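Local coordinates for structural PPIase-like protein L605 (Mimivirus, PDB 2OSE) that is a trimeric virion cyclophilin that probably binds cyclosporin A and may catalyse peptidyl-prolyl cis-trans isomerisation, at residues Met19-Asn24 with Pro196-Gly201; Val84-Tyr89 with Ile187-Gly192; Lys126-Leu131 with Met148-Asp153. All blocks are in the same frame, centred on the assembly; numbering follows the deposited sequence.

Contact 1 (Met19-Asn24 with Pro196-Gly201); sequences MDIVLN and PTFSIG
Leu23 lays CD1 over one face of the Phe198 ring, 3.9 Å from Phe198 CE1, while Ile21 approaches the same ring obliquely, its CG2 4.2 Å from Phe198 CD1. CG of Leu23 stands anti to the backbone N (chi1 170°), and chi2 of 78° then turns CD1 to the ring. The same methyl also presses on the proline that precedes the strand: Leu23 CD1 lies 3.4 Å from Pro196 CB, tighter than an ordinary van der Waals contact. Farther along, Met19 and Ile200 meet on the side of Ile21 and Phe198, with Met19 CG 3.9 Å from Ile200 CG2.

Val22 and Ser199 form an antiparallel hydrogen-bonded pair. Val22 N donates to Ser199 O at 2.8 Å in a nearly straight bond (165°), and Ser199 N returns a bond to Val22 O. Val22 CG2 rests on Gly201 CA at 3.7 Å.

Asp20 turns to Arg30 of strand 26-35, the next strand of the sheet, in a salt bridge. This is the antiparallel pairing of strands 16-23 and 198-205 in the cyclophilin barrel, its Ile21, Leu23 and Phe198 face packed by Ile183 and Met186 of helix 177-186.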
loop_
_atom_site.group_PDB
_atom_site.type_symbol
_atom_site.label_atom_id
_atom_site.label_comp_id
_atom_site.label_asym_id
_atom_site.label_seq_id
_atom_site.Cartn_x
_atom_site.Cartn_y
_atom_site.Cartn_z
ATOM N N MET A 19 -10.857 -20.117 -15.157
ATOM C CA MET A 19 -9.659 -19.623 -14.486
ATOM C C MET A 19 -9.448 -20.425 -13.202
ATOM O O MET A 19 -10.280 -20.343 -12.269
ATOM C CB MET A 19 -9.857 -18.174 -14.027
ATOM C CG MET A 19 -9.579 -17.134 -14.999
ATOM S SD MET A 19 -10.136 -15.511 -14.339
ATOM C CE MET A 19 -9.787 -14.646 -15.862
ATOM N N ASP A 20 -8.315 -21.117 -13.118
ATOM C CA ASP A 20 -7.816 -21.622 -11.809
ATOM C C ASP A 20 -7.409 -20.459 -10.915
ATOM O O ASP A 20 -6.852 -19.463 -11.408
ATOM C CB ASP A 20 -6.587 -22.512 -11.996
ATOM C CG ASP A 20 -6.933 -23.893 -12.379
ATOM O OD1 ASP A 20 -8.063 -24.366 -12.082
ATOM O OD2 ASP A 20 -6.070 -24.536 -13.001
ATOM N N ILE A 21 -7.694 -20.579 -9.617
ATOM C CA ILE A 21 -7.249 -19.593 -8.604
ATOM C C ILE A 21 -6.162 -20.277 -7.788
ATOM O O ILE A 21 -6.328 -21.430 -7.373
ATOM C CB ILE A 21 -8.407 -19.109 -7.677
ATOM C CG1 ILE A 21 -9.623 -18.647 -8.525
ATOM C CG2 ILE A 21 -7.947 -17.967 -6.713
ATOM C CD1 ILE A 21 -9.408 -17.291 -9.199
ATOM N N VAL A 22 -5.026 -19.598 -7.654
ATOM C CA VAL A 22 -3.823 -20.192 -7.045
ATOM C C VAL A 22 -3.515 -19.403 -5.772
ATOM O O VAL A 22 -3.706 -18.187 -5.717
ATOM C CB VAL A 22 -2.616 -20.171 -8.056
ATOM C CG1 VAL A 22 -1.253 -20.551 -7.382
ATOM C CG2 VAL A 22 -2.905 -21.081 -9.255
ATOM N N LEU A 23 -3.075 -20.110 -4.742
ATOM C CA LEU A 23 -2.559 -19.480 -3.517
ATOM C C LEU A 23 -1.373 -20.321 -3.041
ATOM O O LEU A 23 -1.498 -21.533 -2.810
ATOM C CB LEU A 23 -3.631 -19.438 -2.432
ATOM C CG LEU A 23 -3.223 -19.041 -0.998
ATOM C CD1 LEU A 23 -3.053 -17.572 -0.931
ATOM C CD2 LEU A 23 -4.249 -19.506 0.015
ATOM N N ASN A 24 -0.209 -19.701 -2.964
ATOM C CA ASN A 24 1.005 -20.396 -2.503
ATOM C C ASN A 24 1.367 -21.604 -3.345
ATOM O O ASN A 24 1.637 -22.694 -2.815
ATOM C CB ASN A 24 0.861 -20.788 -1.036
ATOM C CG ASN A 24 0.806 -19.585 -0.133
ATOM O OD1 ASN A 24 1.483 -18.578 -0.382
ATOM N ND2 ASN A 24 -0.005 -19.670 0.921
ATOM N N PRO A 196 -3.449 -12.967 2.196
ATOM C CA PRO A 196 -2.691 -13.826 1.291
ATOM C C PRO A 196 -2.738 -13.270 -0.150
ATOM O O PRO A 196 -3.619 -12.490 -0.454
ATOM C CB PRO A 196 -3.423 -15.177 1.396
ATOM C CG PRO A 196 -4.805 -14.841 1.883
ATOM C CD PRO A 196 -4.639 -13.642 2.760
ATOM N N THR A 197 -1.766 -13.624 -0.993
ATOM C CA THR A 197 -1.773 -13.198 -2.410
ATOM C C THR A 197 -2.351 -14.263 -3.342
ATOM O O THR A 197 -1.758 -15.322 -3.557
ATOM C CB THR A 197 -0.398 -12.702 -2.874
ATOM O OG1 THR A 197 -0.111 -11.489 -2.183
ATOM C CG2 THR A 197 -0.391 -12.392 -4.392
ATOM N N PHE A 198 -3.531 -13.977 -3.892
ATOM C CA PHE A 198 -4.170 -14.876 -4.852
ATOM C C PHE A 198 -3.737 -14.547 -6.264
ATOM O O PHE A 198 -3.485 -13.388 -6.602
ATOM C CB PHE A 198 -5.707 -14.757 -4.729
ATOM C CG PHE A 198 -6.223 -15.168 -3.388
ATOM C CD1 PHE A 198 -6.345 -16.512 -3.059
ATOM C CD2 PHE A 198 -6.556 -14.227 -2.444
ATOM C CE1 PHE A 198 -6.809 -16.888 -1.811
ATOM C CE2 PHE A 198 -7.025 -14.608 -1.178
ATOM C CZ PHE A 198 -7.144 -15.915 -0.863
ATOM N N SER A 199 -3.703 -15.556 -7.121
ATOM C CA SER A 199 -3.383 -15.287 -8.519
ATOM C C SER A 199 -4.170 -16.192 -9.425
ATOM O O SER A 199 -4.784 -17.169 -8.965
ATOM C CB SER A 199 -1.878 -15.456 -8.771
ATOM O OG SER A 199 -1.469 -16.718 -8.285
ATOM N N ILE A 200 -4.143 -15.873 -10.711
ATOM C CA ILE A 200 -4.768 -16.697 -11.737
ATOM C C ILE A 200 -3.757 -17.748 -12.197
ATOM O O ILE A 200 -2.586 -17.400 -12.489
ATOM C CB ILE A 200 -5.252 -15.812 -12.941
ATOM C CG1 ILE A 200 -6.254 -14.749 -12.439
ATOM C CG2 ILE A 200 -5.822 -16.658 -14.069
ATOM C CD1 ILE A 200 -6.571 -13.574 -13.497
ATOM N N GLY A 201 -4.184 -19.014 -12.226
ATOM C CA GLY A 201 -3.403 -20.101 -12.810
ATOM C C GLY A 201 -3.803 -20.344 -14.241
ATOM O O GLY A 201 -4.054 -19.394 -14.981
HETATM O O HOH W 1 -0.531 -16.785 -5.971
#

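Contact 2 (Val84-Tyr89 with Ile187-Gly192)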
loop_
_atom_site.group_PDB
_atom_site.type_symbol
_atom_site.label_atom_id
_atom_site.label_comp_id
_atom_site.label_asym_id
_atom_site.label_seq_id
_atom_site.Cartn_x
_atom_site.Cartn_y
_atom_site.Cartn_z
ATOM N N VAL A 84 -8.547 -6.368 -3.210
ATOM C CA VAL A 84 -9.456 -7.367 -2.650
ATOM C C VAL A 84 -10.137 -6.735 -1.462
ATOM O O VAL A 84 -9.500 -5.974 -0.691
ATOM C CB VAL A 84 -8.777 -8.716 -2.273
ATOM C CG1 VAL A 84 -8.087 -9.359 -3.492
ATOM C CG2 VAL A 84 -7.794 -8.565 -1.075
ATOM N N LEU A 85 -11.437 -6.990 -1.336
ATOM C CA LEU A 85 -12.230 -6.370 -0.291
ATOM C C LEU A 85 -13.260 -7.364 0.216
ATOM O O LEU A 85 -14.201 -7.720 -0.522
ATOM C CB LEU A 85 -12.894 -5.073 -0.803
ATOM C CG LEU A 85 -13.673 -4.288 0.260
ATOM C CD1 LEU A 85 -12.723 -3.850 1.394
ATOM C CD2 LEU A 85 -14.494 -3.099 -0.318
ATOM N N HIS A 86 -13.063 -7.815 1.463
ATOM C CA HIS A 86 -13.967 -8.764 2.156
ATOM C C HIS A 86 -15.422 -8.373 1.981
ATOM O O HIS A 86 -15.795 -7.188 2.133
ATOM C CB HIS A 86 -13.568 -8.894 3.654
ATOM C CG HIS A 86 -14.432 -9.823 4.458
ATOM N ND1 HIS A 86 -14.320 -11.200 4.393
ATOM C CD2 HIS A 86 -15.362 -9.571 5.409
ATOM C CE1 HIS A 86 -15.197 -11.754 5.219
ATOM N NE2 HIS A 86 -15.832 -10.787 5.855
ATOM N N ASN A 87 -16.257 -9.367 1.652
ATOM C CA ASN A 87 -17.719 -9.188 1.471
ATOM C C ASN A 87 -18.078 -8.277 0.302
ATOM O O ASN A 87 -19.231 -7.849 0.182
ATOM C CB ASN A 87 -18.421 -8.650 2.736
ATOM C CG ASN A 87 -18.582 -9.680 3.818
ATOM O OD1 ASN A 87 -18.886 -9.336 4.970
ATOM N ND2 ASN A 87 -18.395 -10.937 3.480
ATOM N N ASN A 88 -17.097 -7.985 -0.550
ATOM C CA ASN A 88 -17.327 -7.092 -1.679
ATOM C C ASN A 88 -16.844 -7.643 -3.000
ATOM O O ASN A 88 -17.669 -8.112 -3.800
ATOM C CB ASN A 88 -16.773 -5.675 -1.435
ATOM C CG ASN A 88 -17.559 -4.934 -0.416
ATOM O OD1 ASN A 88 -18.456 -4.122 -0.744
ATOM N ND2 ASN A 88 -17.272 -5.219 0.857
ATOM N N TYR A 89 -15.531 -7.621 -3.225
ATOM C CA TYR A 89 -14.972 -7.947 -4.562
ATOM C C TYR A 89 -13.527 -8.354 -4.544
ATOM O O TYR A 89 -12.810 -8.132 -3.550
ATOM C CB TYR A 89 -15.135 -6.768 -5.555
ATOM C CG TYR A 89 -14.636 -5.415 -5.021
ATOM C CD1 TYR A 89 -13.269 -5.151 -4.912
ATOM C CD2 TYR A 89 -15.542 -4.408 -4.660
ATOM C CE1 TYR A 89 -12.802 -3.898 -4.416
ATOM C CE2 TYR A 89 -15.081 -3.148 -4.153
ATOM C CZ TYR A 89 -13.721 -2.932 -4.035
ATOM O OH TYR A 89 -13.263 -1.728 -3.540
ATOM N N ILE A 187 -9.912 -13.541 3.515
ATOM C CA ILE A 187 -9.667 -12.116 3.575
ATOM C C ILE A 187 -10.481 -11.386 4.652
ATOM O O ILE A 187 -10.524 -10.167 4.655
ATOM C CB ILE A 187 -9.739 -11.388 2.179
ATOM C CG1 ILE A 187 -11.166 -11.367 1.607
ATOM C CG2 ILE A 187 -8.691 -12.007 1.196
ATOM C CD1 ILE A 187 -11.269 -10.634 0.222
ATOM N N LYS A 188 -11.069 -12.141 5.584
ATOM C CA LYS A 188 -11.745 -11.531 6.724
ATOM C C LYS A 188 -10.742 -10.606 7.438
ATOM O O LYS A 188 -9.623 -11.032 7.724
ATOM C CB LYS A 188 -12.270 -12.614 7.667
ATOM C CG LYS A 188 -13.036 -12.053 8.888
ATOM C CD LYS A 188 -13.324 -13.152 9.879
ATOM C CE LYS A 188 -13.493 -12.611 11.312
ATOM N NZ LYS A 188 -14.689 -11.705 11.452
ATOM N N PRO A 189 -11.100 -9.315 7.604
ATOM C CA PRO A 189 -10.095 -8.373 8.125
ATOM C C PRO A 189 -9.868 -8.419 9.641
ATOM O O PRO A 189 -10.794 -8.656 10.443
ATOM C CB PRO A 189 -10.629 -7.010 7.699
ATOM C CG PRO A 189 -12.129 -7.190 7.694
ATOM C CD PRO A 189 -12.354 -8.628 7.214
ATOM N N TYR A 190 -8.606 -8.207 9.982
ATOM C CA TYR A 190 -8.112 -8.139 11.345
ATOM C C TYR A 190 -6.994 -7.109 11.267
ATOM O O TYR A 190 -6.184 -7.184 10.355
ATOM C CB TYR A 190 -7.482 -9.474 11.735
ATOM C CG TYR A 190 -8.466 -10.549 12.081
ATOM C CD1 TYR A 190 -9.306 -10.400 13.175
ATOM C CD2 TYR A 190 -8.552 -11.723 11.325
ATOM C CE1 TYR A 190 -10.211 -11.382 13.541
ATOM C CE2 TYR A 190 -9.472 -12.753 11.692
ATOM C CZ TYR A 190 -10.295 -12.553 12.808
ATOM O OH TYR A 190 -11.218 -13.500 13.248
ATOM N N ALA A 191 -6.971 -6.163 12.196
ATOM C CA ALA A 191 -5.902 -5.153 12.262
ATOM C C ALA A 191 -4.552 -5.839 12.341
ATOM O O ALA A 191 -4.363 -6.810 13.133
ATOM C CB ALA A 191 -6.132 -4.240 13.441
ATOM N N GLY A 192 -3.664 -5.442 11.440
ATOM C CA GLY A 192 -2.306 -5.972 11.357
ATOM C C GLY A 192 -2.089 -7.219 10.523
ATOM O O GLY A 192 -0.947 -7.625 10.300
#
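His86 and Ile187, whose CA atoms are 5.6 Å apart, bring the chain leaving strand 83-85 past the loop that follows helix 177-186, and no hydrogen bond joins the two segments. On the strand side the backbone is shaped by a classic beta bulge, in which Asn88 and Tyr89 both face Leu85 and both donate through their amides to Leu85 O.

His86 and Ile187 share the contact, with His86 CB 3.4 Å from Ile187 O. In His86, CG is anti to the backbone N (chi1 179°) and chi2 of 77° turns the ring face to Lys188 CA. That atom sits 3.8 Å from the centroid of the His86 ring and 23° off its normal, which makes a CH-pi contact. The Lys188 side chain then runs beside the His86 side chain in the same direction, and its CB is 3.9 Å from His86 CE1. Pro189 approaches differently, crossing the histidine at about a right angle, with Pro189 CD 3.6 Å from His86 CD2.

Ile187 reaches to the backbone at His86 and to Val84: its terminal CD1 comes to 3.6 Å from His86 N and 4.0 Å from Val84 CB. Tyr195 packs against both Val84 and Ile187. Beyond this region the loop enters the trimer interface, where Ala191 O accepts a hydrogen bond from Gln167 NE2 of a neighbouring subunit.

Chemically, the contact rests on van der Waals and CH-pi packing, with the polarity of the ring served elsewhere: His86 ND1 donates to Asn184 O, which helps to fix the rotation of the imidazole. Lys188 NZ lies 5.8 Å from His86 NE2 without touching it, and a positive charge so near would tend to disfavour protonation of the histidine.

Contact 3 (Lys126-Leu131 with Met148-Asp153); sequences KGLLSL and MITLDD
Lys126 stretches its side chain across the turn of Leu151-Asp153: CB meets Asp153, and the later methylenes follow the Leu151 carbonyl. Lys126 CB lies 3.6 Å from Asp153 OD1; CG, anti to the backbone N (chi1 -178°), comes next to Leu151 O, and the extended chain keeps CD and CE beside that carbonyl, with Lys126 CE 3.4 Å from Leu151 O. The ammonium NZ at the tip leaves the segment altogether to form a salt bridge with Asp181 of helix 177-186. Asp153, in turn, grips the lysine backbone: Lys126 N donates to Asp153 OD1 at 2.9 Å, meeting the oxygen on its anti side, 21° out of the carboxylate plane.

Thr150 is bound through backbone and side chain together. Its carbonyl accepts from Gly127 N at 2.8 Å, with the donor above the carbonyl plane, whereas Thr150 N gives a bond to Leu128 O that lies in the carbonyl plane. Its hydroxyl, brought between the backbone N and the carbonyl carbon by chi1 of 48°, accepts from Leu128 N at 3.0 Å and donates to Ser125 O. This buried OG1 thus both accepts and donates, continuing the ladder where the strand bonding gives way to the turn.

Ser130 and Met148 follow as a hydrogen-bonded pair, with Ser130 OG 3.5 Å from Met148 CB and bonded beyond the segments to His123. The Leu129 and Ile149 side chains cross obliquely, Leu129 CD1 3.9 Å from Ile149 CG1, on the side facing Leu31 and Ile33. Such antiparallel pairing, with aliphatic side chains directed inward, is characteristic of the cyclophilin beta barrel.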
loop_
_atom_site.group_PDB
_atom_site.type_symbol
_atom_site.label_atom_id
_atom_site.label_comp_id
_atom_site.label_asym_id
_atom_site.label_seq_id
_atom_site.Cartn_x
_atom_site.Cartn_y
_atom_site.Cartn_z
ATOM N N LYS A 126 -23.831 -11.640 -6.332
ATOM C CA LYS A 126 -22.569 -12.361 -6.136
ATOM C C LYS A 126 -22.105 -12.993 -7.439
ATOM O O LYS A 126 -22.923 -13.448 -8.242
ATOM C CB LYS A 126 -22.813 -13.480 -5.119
ATOM C CG LYS A 126 -21.598 -14.317 -4.740
ATOM C CD LYS A 126 -22.066 -15.274 -3.659
ATOM C CE LYS A 126 -20.949 -15.945 -2.931
ATOM N NZ LYS A 126 -21.596 -16.623 -1.756
ATOM N N GLY A 127 -20.789 -13.061 -7.630
ATOM C CA GLY A 127 -20.228 -13.744 -8.789
ATOM C C GLY A 127 -20.491 -13.090 -10.122
ATOM O O GLY A 127 -20.498 -13.770 -11.142
ATOM N N LEU A 128 -20.685 -11.771 -10.140
ATOM C CA LEU A 128 -20.726 -11.031 -11.402
ATOM C C LEU A 128 -19.363 -10.557 -11.772
ATOM O O LEU A 128 -18.626 -10.071 -10.891
ATOM C CB LEU A 128 -21.675 -9.833 -11.290
ATOM C CG LEU A 128 -23.143 -10.166 -11.057
ATOM C CD1 LEU A 128 -23.917 -8.868 -11.029
ATOM C CD2 LEU A 128 -23.688 -11.044 -12.196
ATOM N N LEU A 129 -19.013 -10.719 -13.056
ATOM C CA LEU A 129 -17.770 -10.239 -13.644
ATOM C C LEU A 129 -17.999 -8.869 -14.295
ATOM O O LEU A 129 -18.982 -8.698 -15.028
ATOM C CB LEU A 129 -17.291 -11.187 -14.769
ATOM C CG LEU A 129 -16.080 -10.719 -15.601
ATOM C CD1 LEU A 129 -14.807 -10.794 -14.752
ATOM C CD2 LEU A 129 -15.941 -11.527 -16.896
ATOM N N SER A 130 -17.069 -7.939 -14.084
ATOM C CA SER A 130 -17.219 -6.590 -14.643
ATOM C C SER A 130 -15.868 -6.028 -15.042
ATOM O O SER A 130 -14.827 -6.571 -14.643
ATOM C CB SER A 130 -18.003 -5.686 -13.678
ATOM O OG SER A 130 -17.358 -5.529 -12.405
ATOM N N LEU A 131 -15.864 -4.996 -15.885
ATOM C CA LEU A 131 -14.598 -4.368 -16.277
ATOM C C LEU A 131 -14.436 -3.045 -15.515
ATOM O O LEU A 131 -15.378 -2.303 -15.354
ATOM C CB LEU A 131 -14.501 -4.142 -17.794
ATOM C CG LEU A 131 -14.517 -5.409 -18.644
ATOM C CD1 LEU A 131 -14.515 -5.064 -20.154
ATOM C CD2 LEU A 131 -13.360 -6.380 -18.288
ATOM N N MET A 148 -13.249 -7.116 -12.351
ATOM C CA MET A 148 -13.692 -7.296 -10.997
ATOM C C MET A 148 -14.686 -8.460 -10.938
ATOM O O MET A 148 -15.497 -8.617 -11.838
ATOM C CB MET A 148 -14.421 -6.021 -10.581
ATOM C CG MET A 148 -14.942 -6.022 -9.147
ATOM S SD MET A 148 -15.925 -4.574 -8.730
ATOM C CE MET A 148 -14.582 -3.350 -8.558
ATOM N N ILE A 149 -14.635 -9.231 -9.845
ATOM C CA ILE A 149 -15.686 -10.221 -9.530
ATOM C C ILE A 149 -16.233 -9.938 -8.152
ATOM O O ILE A 149 -15.461 -9.772 -7.169
ATOM C CB ILE A 149 -15.134 -11.702 -9.631
ATOM C CG1 ILE A 149 -14.570 -11.973 -11.033
ATOM C CG2 ILE A 149 -16.210 -12.723 -9.247
ATOM C CD1 ILE A 149 -13.953 -13.347 -11.190
ATOM N N THR A 150 -17.560 -9.900 -8.043
ATOM C CA THR A 150 -18.198 -9.644 -6.752
ATOM C C THR A 150 -18.202 -10.895 -5.876
ATOM O O THR A 150 -18.474 -12.024 -6.368
ATOM C CB THR A 150 -19.666 -9.130 -6.885
ATOM O OG1 THR A 150 -20.387 -9.969 -7.811
ATOM C CG2 THR A 150 -19.708 -7.687 -7.390
ATOM N N LEU A 151 -17.993 -10.690 -4.562
ATOM C CA LEU A 151 -17.933 -11.786 -3.574
ATOM C C LEU A 151 -19.265 -11.963 -2.875
ATOM O O LEU A 151 -19.479 -12.959 -2.164
ATOM C CB LEU A 151 -16.831 -11.560 -2.519
ATOM C CG LEU A 151 -15.397 -11.497 -3.047
ATOM C CD1 LEU A 151 -14.416 -11.062 -1.948
ATOM C CD2 LEU A 151 -14.927 -12.820 -3.687
ATOM N N ASP A 152 -20.170 -11.003 -3.065
ATOM C CA ASP A 152 -21.470 -11.108 -2.424
ATOM C C ASP A 152 -22.512 -10.366 -3.233
ATOM O O ASP A 152 -22.166 -9.689 -4.208
ATOM C CB ASP A 152 -21.402 -10.529 -1.007
ATOM C CG ASP A 152 -22.468 -11.105 -0.090
ATOM O OD1 ASP A 152 -23.397 -11.822 -0.558
ATOM O OD2 ASP A 152 -22.372 -10.851 1.115
ATOM N N ASP A 153 -23.779 -10.523 -2.830
ATOM C CA ASP A 153 -24.891 -9.703 -3.309
ATOM C C ASP A 153 -24.773 -8.328 -2.621
ATOM O O ASP A 153 -24.130 -8.204 -1.579
ATOM C CB ASP A 153 -26.240 -10.311 -2.870
ATOM C CG ASP A 153 -26.488 -11.695 -3.436
ATOM O OD1 ASP A 153 -26.052 -11.999 -4.575
ATOM O OD2 ASP A 153 -27.151 -12.489 -2.728
#

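Overall arrangement
The three contacts illustrate how strands and a loop round one antiparallel sheet are joined. Contact 3 is the most buried, contact 1 is partly buried, and contact 2 lies at the surface near the trimer interface. Contacts 1 and 3 are strand ladders whose centres are about 17 Å apart; the bonds across contact 1 are all backbone to backbone, whereas in contact 3 a threonine hydroxyl and an aspartate also accept. Contact 2 relies on packing round an imidazole. Helix 177-186 reaches all three contacts, and the loop leaving it supplies one side of contact 2. Phe198 CE2 lies 3.9 Å from Ile187 CG2, and Asn88 O probably accepts a hydrogen bond from Leu151 N.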